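Local coordinates for putative malic enzyme ((S)-malate:NAD+ oxidoreductase (decarboxylating)) (Streptococcus pyogenes, PDB 2A9F) that probably catalyses the NAD-dependent oxidative decarboxylation of (S)-malate as a malic enzyme that uses a divalent metal ion, at the interface of chains A and B. Coordinates in Å, arbitrary orientation; residue numbers count along the deposited sequence, not the author numbering. Chains: chain A/B, putative malic enzyme ((S)-malate:NAD+ oxidoreductase (decarboxylating)).

Contact 1: the interface of chains A and B. Residues chain A 48-49, 51-52; chain B 80, 83, 87.
The flat group in this contact is the carbonyl of B:Ala87, and A:Ser48 meets it at the oxygen tip rather than over a face. The hydroxyl OG of A:Ser48 donates a short hydrogen bond of 2.5 Å to O of B:Ala87. It lies nearly along the C=O axis, at a C=O...OG angle of 168°. The serine torsion explains the approach: OG stands anti to its own carbonyl carbon (chi1 -86°), pointing across the boundary.

On the other side of the same alanine, the methyl CB of B:Ala87 is set into the surface of helix 45-53. It lies 3.4 Å from O of A:Ser48 and 3.7 Å from N of A:Ala52, spanning one helical turn. The branch methyl CG2 of A:Ile51 comes against the alanine backbone, 3.7 Å from CA of B:Ala87.

Two loop residues of chain B add carbon contacts. Tip CD1 of B:Ile83 stops 3.9 Å from CB of A:Ser48, while its CB and CG2 lie alongside the methyl of A:Ala52. B:Leu80 adds its CD1 methyl, 3.9 Å from CB of A:Ser48 and close to OG of A:Ser49.

Together, the polar bond and the apolar contacts around it would help hold helix 45-53 against the start of helix 85-102, if this pairing of chains is the biological one.

Contact 2: the interface of chains A and B. Residues chain A 26, 30, 36; chain B 97-98, 100-101.
In A:Ile30, CG1 sits between the backbone N and the carbonyl carbon (chi1 44°), and an extended second torsion carries the tip methyl CD1 outward to B:Ala101. In A:Leu36 (chi1 -48°) and B:Leu98 (chi1 -60°) CG stands anti to the carbonyl carbon, and CD2 of each faces the other.

This malic enzyme patch is an apolar helix-face contact: residues near the N-terminal end of chain A lie against helix 85-102 of chain B, in a deposited pair that may be the biological dimer. Polar pairing plays no part among the residues described. CD1 of A:Ile30 meets the methyl CB of B:Ala101 at 3.7 Å, and CG1 follows at 4.1 Å from that same CB. One helical turn earlier, O of B:Ala97 lies 4.1 Å from CD1 of A:Ile30. The small alanines thus offer a low surface to the long isoleucine branch, and A:Ile30 as a whole has 47 Å² hidden by chain B.

At the other flank the leucines cross obliquely, touching tip to tip through CD2 of A:Leu36 and CD2 of B:Leu98. Their separation of 3.2 Å is very close for two methyl groups and deserves little weight at this resolution.

A:Pro26, the last residue of strand 22-26, presents the CG corner of its ring more loosely, 4.3 Å from CB of B:Ala97. That corner also looks towards the beta-carbon of B:Lys100, at 4.4 Å, where the lysine contributes the root of its side chain rather than its amino group.

Contact 1: the interface of chains A and B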
ATOM      1  N   SER A  48     -17.429  -8.233  -4.831  1.00 49.46           N
ATOM      2  CA  SER A  48     -16.424  -8.699  -5.763  1.00 47.51           C
ATOM      3  C   SER A  48     -17.107  -8.982  -7.089  1.00 46.65           C
ATOM      4  O   SER A  48     -16.635  -8.547  -8.137  1.00 46.29           O
ATOM      5  CB  SER A  48     -15.766  -9.982  -5.258  1.00 46.60           C
ATOM      6  OG  SER A  48     -14.689  -9.703  -4.392  1.00 45.66           O
ATOM      7  N   SER A  49     -18.224  -9.702  -7.024  1.00 45.99           N
ATOM      8  CA  SER A  49     -18.984 -10.081  -8.207  1.00 46.41           C
ATOM      9  C   SER A  49     -19.427  -8.932  -9.101  1.00 46.95           C
ATOM     10  O   SER A  49     -19.284  -9.006 -10.323  1.00 48.90           O
ATOM     11  CB  SER A  49     -20.207 -10.911  -7.807  1.00 46.54           C
ATOM     12  OG  SER A  49     -19.888 -12.287  -7.729  1.00 48.66           O
ATOM     13  N   ILE A  51     -18.079  -6.088  -9.439  1.00 48.65           N
ATOM     14  CA  ILE A  51     -16.866  -5.558 -10.057  1.00 48.97           C
ATOM     15  C   ILE A  51     -16.311  -6.488 -11.134  1.00 50.02           C
ATOM     16  O   ILE A  51     -15.750  -6.037 -12.127  1.00 50.41           O
ATOM     17  CB  ILE A  51     -15.766  -5.281  -8.982  1.00 48.33           C
ATOM     18  CG1 ILE A  51     -16.309  -4.333  -7.915  1.00 46.72           C
ATOM     19  CG2 ILE A  51     -14.535  -4.632  -9.615  1.00 45.48           C
ATOM     20  CD1 ILE A  51     -15.326  -4.038  -6.811  1.00 46.71           C
ATOM     21  N   ALA A  52     -16.469  -7.790 -10.947  1.00 52.37           N
ATOM     22  CA  ALA A  52     -15.967  -8.738 -11.937  1.00 55.11           C
ATOM     23  C   ALA A  52     -16.699  -8.580 -13.282  1.00 57.17           C
ATOM     24  O   ALA A  52     -16.139  -8.899 -14.339  1.00 57.57           O
ATOM     25  CB  ALA A  52     -16.107 -10.175 -11.412  1.00 55.33           C
TER
ATOM     26  N   LEU B  80     -14.955 -17.542  -6.023  1.00 55.25           N
ATOM     27  CA  LEU B  80     -15.307 -17.011  -7.336  1.00 53.25           C
ATOM     28  C   LEU B  80     -14.215 -17.214  -8.389  1.00 54.62           C
ATOM     29  O   LEU B  80     -14.375 -16.803  -9.541  1.00 55.48           O
ATOM     30  CB  LEU B  80     -15.624 -15.525  -7.201  1.00 50.07           C
ATOM     31  CG  LEU B  80     -16.519 -15.203  -5.995  1.00 47.71           C
ATOM     32  CD1 LEU B  80     -16.694 -13.686  -5.849  1.00 44.56           C
ATOM     33  CD2 LEU B  80     -17.853 -15.898  -6.158  1.00 44.03           C
ATOM     34  N   ILE B  83     -10.981 -13.707 -10.838  1.00 54.28           N
ATOM     35  CA  ILE B  83     -11.744 -12.543 -11.269  1.00 52.64           C
ATOM     36  C   ILE B  83     -10.963 -11.241 -11.439  1.00 51.80           C
ATOM     37  O   ILE B  83     -11.555 -10.189 -11.660  1.00 54.24           O
ATOM     38  CB  ILE B  83     -12.911 -12.280 -10.313  1.00 52.01           C
ATOM     39  CG1 ILE B  83     -12.398 -12.188  -8.873  1.00 51.43           C
ATOM     40  CG2 ILE B  83     -13.943 -13.399 -10.450  1.00 53.42           C
ATOM     41  CD1 ILE B  83     -13.437 -11.694  -7.892  1.00 53.60           C
ATOM     42  N   ALA B  87     -11.614  -6.705  -8.649  1.00 42.83           N
ATOM     43  CA  ALA B  87     -12.709  -7.405  -7.983  1.00 44.44           C
ATOM     44  C   ALA B  87     -12.236  -8.134  -6.730  1.00 44.75           C
ATOM     45  O   ALA B  87     -13.038  -8.507  -5.877  1.00 46.78           O
ATOM     46  CB  ALA B  87     -13.384  -8.373  -8.944  1.00 44.06           C
TER

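Contact 2: the interface of chains A and B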
ATOM      1  N   PRO A  26     -10.927   1.366   9.889  1.00 47.55           N
ATOM      2  CA  PRO A  26     -12.050   0.917   9.057  1.00 48.48           C
ATOM      3  C   PRO A  26     -13.099   2.003   9.203  1.00 49.32           C
ATOM      4  O   PRO A  26     -13.202   2.607  10.261  1.00 50.34           O
ATOM      5  CB  PRO A  26     -12.471  -0.388   9.725  1.00 49.44           C
ATOM      6  CG  PRO A  26     -11.174  -0.869  10.389  1.00 51.07           C
ATOM      7  CD  PRO A  26     -10.663   0.418  10.985  1.00 47.42           C
ATOM      8  N   ILE A  30     -17.496  -3.192  12.317  1.00 57.30           N
ATOM      9  CA  ILE A  30     -16.822  -4.494  12.296  1.00 58.49           C
ATOM     10  C   ILE A  30     -16.619  -5.182  13.641  1.00 59.65           C
ATOM     11  O   ILE A  30     -15.724  -6.013  13.765  1.00 60.69           O
ATOM     12  CB  ILE A  30     -15.410  -4.401  11.655  1.00 58.64           C
ATOM     13  CG1 ILE A  30     -14.693  -3.166  12.188  1.00 59.45           C
ATOM     14  CG2 ILE A  30     -15.490  -4.409  10.134  1.00 58.39           C
ATOM     15  CD1 ILE A  30     -13.337  -3.009  11.617  1.00 57.51           C
ATOM     16  N   LEU A  36     -19.281  -8.713  10.450  1.00 49.02           N
ATOM     17  CA  LEU A  36     -18.323  -9.396   9.593  1.00 48.60           C
ATOM     18  C   LEU A  36     -18.970 -10.123   8.430  1.00 50.77           C
ATOM     19  O   LEU A  36     -18.297 -10.455   7.445  1.00 50.12           O
ATOM     20  CB  LEU A  36     -17.498 -10.394  10.400  1.00 49.47           C
ATOM     21  CG  LEU A  36     -16.868  -9.935  11.717  1.00 49.13           C
ATOM     22  CD1 LEU A  36     -16.380 -11.162  12.463  1.00 51.81           C
ATOM     23  CD2 LEU A  36     -15.736  -8.949  11.481  1.00 49.76           C
TER
ATOM     24  N   ALA B  97      -9.313  -5.050   7.313  1.00 43.07           N
ATOM     25  CA  ALA B  97     -10.111  -4.495   8.397  1.00 42.97           C
ATOM     26  C   ALA B  97     -10.040  -5.429   9.613  1.00 44.20           C
ATOM     27  O   ALA B  97      -9.841  -4.967  10.745  1.00 44.66           O
ATOM     28  CB  ALA B  97     -11.552  -4.336   7.950  1.00 41.47           C
ATOM     29  N   LEU B  98     -10.182  -6.735   9.368  1.00 42.49           N
ATOM     30  CA  LEU B  98     -10.151  -7.735  10.436  1.00 41.76           C
ATOM     31  C   LEU B  98      -8.870  -7.702  11.260  1.00 42.36           C
ATOM     32  O   LEU B  98      -8.908  -7.900  12.486  1.00 42.33           O
ATOM     33  CB  LEU B  98     -10.365  -9.138   9.859  1.00 40.46           C
ATOM     34  CG  LEU B  98     -11.707  -9.307   9.130  1.00 39.66           C
ATOM     35  CD1 LEU B  98     -11.831 -10.683   8.484  1.00 35.59           C
ATOM     36  CD2 LEU B  98     -12.821  -9.091  10.132  1.00 38.07           C
ATOM     37  N   LYS B 100      -7.068  -5.132  11.976  1.00 42.70           N
ATOM     38  CA  LYS B 100      -7.170  -4.001  12.875  1.00 45.11           C
ATOM     39  C   LYS B 100      -8.219  -4.236  13.938  1.00 47.84           C
ATOM     40  O   LYS B 100      -8.035  -3.867  15.097  1.00 47.82           O
ATOM     41  CB  LYS B 100      -7.513  -2.735  12.087  1.00 45.53           C
ATOM     42  CG  LYS B 100      -6.613  -1.543  12.411  1.00 47.84           C
ATOM     43  CD  LYS B 100      -6.904  -0.972  13.788  1.00 49.42           C
ATOM     44  CE  LYS B 100      -5.689  -0.250  14.378  1.00 50.13           C
ATOM     45  NZ  LYS B 100      -5.186   0.852  13.514  1.00 48.34           N
ATOM     46  N   ALA B 101      -9.321  -4.867  13.551  1.00 49.93           N
ATOM     47  CA  ALA B 101     -10.412  -5.099  14.487  1.00 50.23           C
ATOM     48  C   ALA B 101     -10.101  -6.106  15.594  1.00 50.97           C
ATOM     49  O   ALA B 101     -10.403  -5.860  16.769  1.00 50.38           O
ATOM     50  CB  ALA B 101     -11.649  -5.526  13.730  1.00 50.87           C
TER

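Contact 1 and contact 2 lie about 21 Å apart between their C-alpha centres and share one element of chain B, helix 85-102. Contact 1 uses the beginning of this helix, contact 2 its last turns, so chain A touches the helix near both ends. Two-fold symmetry repeats both contacts with the chains exchanged. Contact 1 is centred about 13 Å from A:Tyr40 and contact 2 about 6 Å from B:Lys95, both predicted catalytic residues, and B:Lys95 belongs to the shared helix. If the deposited pair is the biological dimer, pairing could influence the active-site regions.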